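Long-range contact in nucleoprotein (Sendai virus, PDB 6M7D), which coats the viral RNA genome as a helical nucleocapsid, one subunit per six nucleotides, protecting it from nucleases and presenting it as template for RNA synthesis: residues 348-353 with 409-414. Numbering follows the deposited sequence.
Sequences QQYVTG and HKPTGG. With nucleotides of chain B.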
loop_
_atom_site.group_PDB
_atom_site.type_symbol
_atom_site.label_atom_id
_atom_site.label_comp_id
_atom_site.label_asym_id
_atom_site.label_seq_id
_atom_site.Cartn_x
_atom_site.Cartn_y
_atom_site.Cartn_z
ATOM N N GLN A 348 -11.149 11.011 12.405
ATOM C CA GLN A 348 -11.033 12.424 12.723
ATOM C C GLN A 348 -9.659 12.989 12.413
ATOM O O GLN A 348 -9.475 14.205 12.497
ATOM C CB GLN A 348 -11.377 12.652 14.187
ATOM C CG GLN A 348 -12.816 12.351 14.492
ATOM C CD GLN A 348 -13.078 12.174 15.956
ATOM O OE1 GLN A 348 -12.245 12.503 16.790
ATOM N NE2 GLN A 348 -14.242 11.639 16.282
ATOM N N GLN A 349 -8.696 12.145 12.064
ATOM C CA GLN A 349 -7.407 12.587 11.565
ATOM C C GLN A 349 -7.300 12.435 10.062
ATOM O O GLN A 349 -6.290 12.830 9.480
ATOM C CB GLN A 349 -6.281 11.817 12.252
ATOM C CG GLN A 349 -5.812 12.446 13.541
ATOM C CD GLN A 349 -6.828 12.314 14.647
ATOM O OE1 GLN A 349 -7.418 11.253 14.837
ATOM N NE2 GLN A 349 -7.043 13.393 15.385
ATOM N N TYR A 350 -8.314 11.864 9.434
ATOM C CA TYR A 350 -8.404 11.831 7.986
ATOM C C TYR A 350 -8.737 13.216 7.460
ATOM O O TYR A 350 -9.593 13.912 8.007
ATOM C CB TYR A 350 -9.477 10.835 7.570
ATOM C CG TYR A 350 -9.624 10.634 6.093
ATOM C CD1 TYR A 350 -8.617 10.049 5.354
ATOM C CD2 TYR A 350 -10.785 11.007 5.440
ATOM C CE1 TYR A 350 -8.752 9.854 4.016
ATOM C CE2 TYR A 350 -10.931 10.809 4.101
ATOM C CZ TYR A 350 -9.909 10.233 3.393
ATOM O OH TYR A 350 -10.045 10.039 2.049
ATOM N N VAL A 351 -8.061 13.619 6.388
ATOM C CA VAL A 351 -8.245 14.955 5.835
ATOM C C VAL A 351 -9.607 14.987 5.150
ATOM O O VAL A 351 -9.790 14.436 4.066
ATOM C CB VAL A 351 -7.116 15.342 4.880
ATOM C CG1 VAL A 351 -7.461 16.625 4.161
ATOM C CG2 VAL A 351 -5.828 15.499 5.643
ATOM N N THR A 352 -10.573 15.621 5.802
ATOM C CA THR A 352 -11.888 15.861 5.237
ATOM C C THR A 352 -12.101 17.320 4.876
ATOM O O THR A 352 -13.150 17.662 4.334
ATOM C CB THR A 352 -12.982 15.403 6.206
ATOM O OG1 THR A 352 -12.926 16.183 7.401
ATOM C CG2 THR A 352 -12.794 13.964 6.570
ATOM N N GLY A 353 -11.128 18.183 5.145
ATOM C CA GLY A 353 -11.275 19.575 4.796
ATOM C C GLY A 353 -10.869 19.785 3.359
ATOM O O GLY A 353 -9.691 19.946 3.043
ATOM N N HIS A 409 -17.516 18.255 14.898
ATOM C CA HIS A 409 -16.125 18.046 14.534
ATOM C C HIS A 409 -15.788 18.948 13.360
ATOM O O HIS A 409 -16.513 18.972 12.364
ATOM C CB HIS A 409 -15.870 16.588 14.160
ATOM C CG HIS A 409 -16.105 15.628 15.281
ATOM N ND1 HIS A 409 -15.190 15.425 16.289
ATOM C CD2 HIS A 409 -17.153 14.818 15.554
ATOM C CE1 HIS A 409 -15.665 14.531 17.136
ATOM N NE2 HIS A 409 -16.854 14.145 16.712
ATOM N N LYS A 410 -14.718 19.686 13.483
ATOM C CA LYS A 410 -14.315 20.487 12.343
ATOM C C LYS A 410 -13.620 19.600 11.316
ATOM O O LYS A 410 -12.860 18.705 11.687
ATOM C CB LYS A 410 -13.386 21.616 12.774
ATOM C CG LYS A 410 -13.951 22.507 13.861
ATOM C CD LYS A 410 -15.359 22.962 13.526
ATOM C CE LYS A 410 -16.299 22.774 14.709
ATOM N NZ LYS A 410 -17.713 23.073 14.357
ATOM N N PRO A 411 -13.883 19.807 10.027
ATOM C CA PRO A 411 -13.213 19.000 9.002
ATOM C C PRO A 411 -11.701 19.152 9.072
ATOM O O PRO A 411 -11.168 20.262 9.094
ATOM C CB PRO A 411 -13.781 19.551 7.691
ATOM C CG PRO A 411 -14.439 20.831 8.043
ATOM C CD PRO A 411 -14.889 20.706 9.449
ATOM N N THR A 412 -11.014 18.014 9.119
ATOM C CA THR A 412 -9.564 18.006 9.236
ATOM C C THR A 412 -8.931 18.468 7.932
ATOM O O THR A 412 -9.257 17.957 6.857
ATOM C CB THR A 412 -9.074 16.608 9.602
ATOM O OG1 THR A 412 -9.676 16.199 10.833
ATOM C CG2 THR A 412 -7.566 16.584 9.759
ATOM N N GLY A 413 -8.032 19.437 8.026
ATOM C CA GLY A 413 -7.383 20.007 6.865
ATOM C C GLY A 413 -6.051 19.342 6.574
ATOM O O GLY A 413 -5.452 18.713 7.440
ATOM N N GLY A 414 -5.595 19.493 5.338
ATOM C CA GLY A 414 -4.338 18.908 4.913
ATOM C C GLY A 414 -3.122 19.693 5.357
ATOM O O GLY A 414 -3.219 20.879 5.668
ATOM P P U B 3 -6.872 9.027 0.620
ATOM O OP1 U B 3 -7.302 7.642 0.858
ATOM O OP2 U B 3 -7.875 10.061 0.344
ATOM O "O5'" U B 3 -6.006 9.462 1.867
ATOM C "C5'" U B 3 -4.697 8.955 2.049
ATOM C "C4'" U B 3 -3.893 9.836 2.964
ATOM O "O4'" U B 3 -3.746 11.155 2.373
ATOM C "C3'" U B 3 -4.509 10.049 4.337
ATOM O "O3'" U B 3 -3.473 10.105 5.307
ATOM C "C2'" U B 3 -5.168 11.416 4.211
ATOM O "O2'" U B 3 -5.333 12.095 5.432
ATOM C "C1'" U B 3 -4.204 12.136 3.279
ATOM N N1 U B 3 -4.835 13.227 2.519
ATOM C C2 U B 3 -4.270 14.477 2.564
ATOM O O2 U B 3 -3.254 14.722 3.176
ATOM N N3 U B 3 -4.931 15.437 1.858
ATOM C C4 U B 3 -6.090 15.279 1.137
ATOM O O4 U B 3 -6.575 16.242 0.546
ATOM C C5 U B 3 -6.617 13.958 1.141
ATOM C C6 U B 3 -5.989 13.011 1.822
ATOM P P U B 4 -3.099 8.797 6.145
ATOM O OP1 U B 4 -1.862 9.093 6.891
ATOM O OP2 U B 4 -3.189 7.631 5.254
ATOM O "O5'" U B 4 -4.288 8.649 7.177
ATOM C "C5'" U B 4 -4.419 9.541 8.266
ATOM C "C4'" U B 4 -5.438 9.050 9.256
ATOM O "O4'" U B 4 -6.727 8.906 8.622
ATOM C "C3'" U B 4 -5.208 7.682 9.855
ATOM O "O3'" U B 4 -4.188 7.651 10.831
ATOM C "C2'" U B 4 -6.579 7.367 10.410
ATOM O "O2'" U B 4 -6.803 8.136 11.577
ATOM C "C1'" U B 4 -7.475 7.930 9.314
ATOM N N1 U B 4 -7.960 6.903 8.363
ATOM C C2 U B 4 -8.933 6.008 8.780
ATOM O O2 U B 4 -9.405 5.971 9.890
ATOM N N3 U B 4 -9.349 5.107 7.853
ATOM C C4 U B 4 -8.912 5.013 6.568
ATOM O O4 U B 4 -9.391 4.144 5.858
ATOM C C5 U B 4 -7.921 5.966 6.201
ATOM C C6 U B 4 -7.488 6.859 7.084
#
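Val351 and Thr412 bring their CA atoms within 4.8 Å, and Gly353 and Gly413 theirs within 4.4 Å, where two irregular chains meet: 348-353 lies between helices 330-343 and 359-370, whereas the segment 409-414 follows helix 388-401. Thr412 O is the shared acceptor. Gly353 N donates to it at an N-H...O angle of 149°, from above the carbonyl plane, while Thr352 N adds a weak bond and Val351 CA a C-H...O contact at 3.3 Å.

Two threonine hydroxyls extend this pairing. Thr412 OG1 donates to Gln348 O at 2.6 Å, again well out of the carbonyl plane; a chi1 of -58°, with CG2 anti to the backbone N, directs the hydroxyl there and the methyl toward Tyr350 O and Gln349 O. Thr352 OG1 in turn accepts a weak bond from Thr412 N (3.2 Å) and lies 3.5 Å from Pro411 CB, whose ring also packs on Met359 and Phe362 of helix 359-370. Farther out, the Gln348 amide and the His409 ring are inclined by 31°, with Gln348 NE2 3.3 Å from His409 CE1; that amide nitrogen is hydrogen-bonded to Val341 O.

RNA lies beyond Val351: its N donates to O2' of U3 of chain B, and Val351 CG2 lies 3.6 Å from C2 of the U3 uracil. Tyr350, an RNA-binding residue, has its hydroxyl within hydrogen-bonding range of both Ser268 OG and OP2 of U3 of chain B. Thr412 thus turns its carbonyl, N-H and hydroxyl toward 348-353, a mainly polar, backbone-based tie between the start of the region assigned by similarity to Ntail and a loop whose Tyr350 and Val351 contact RNA.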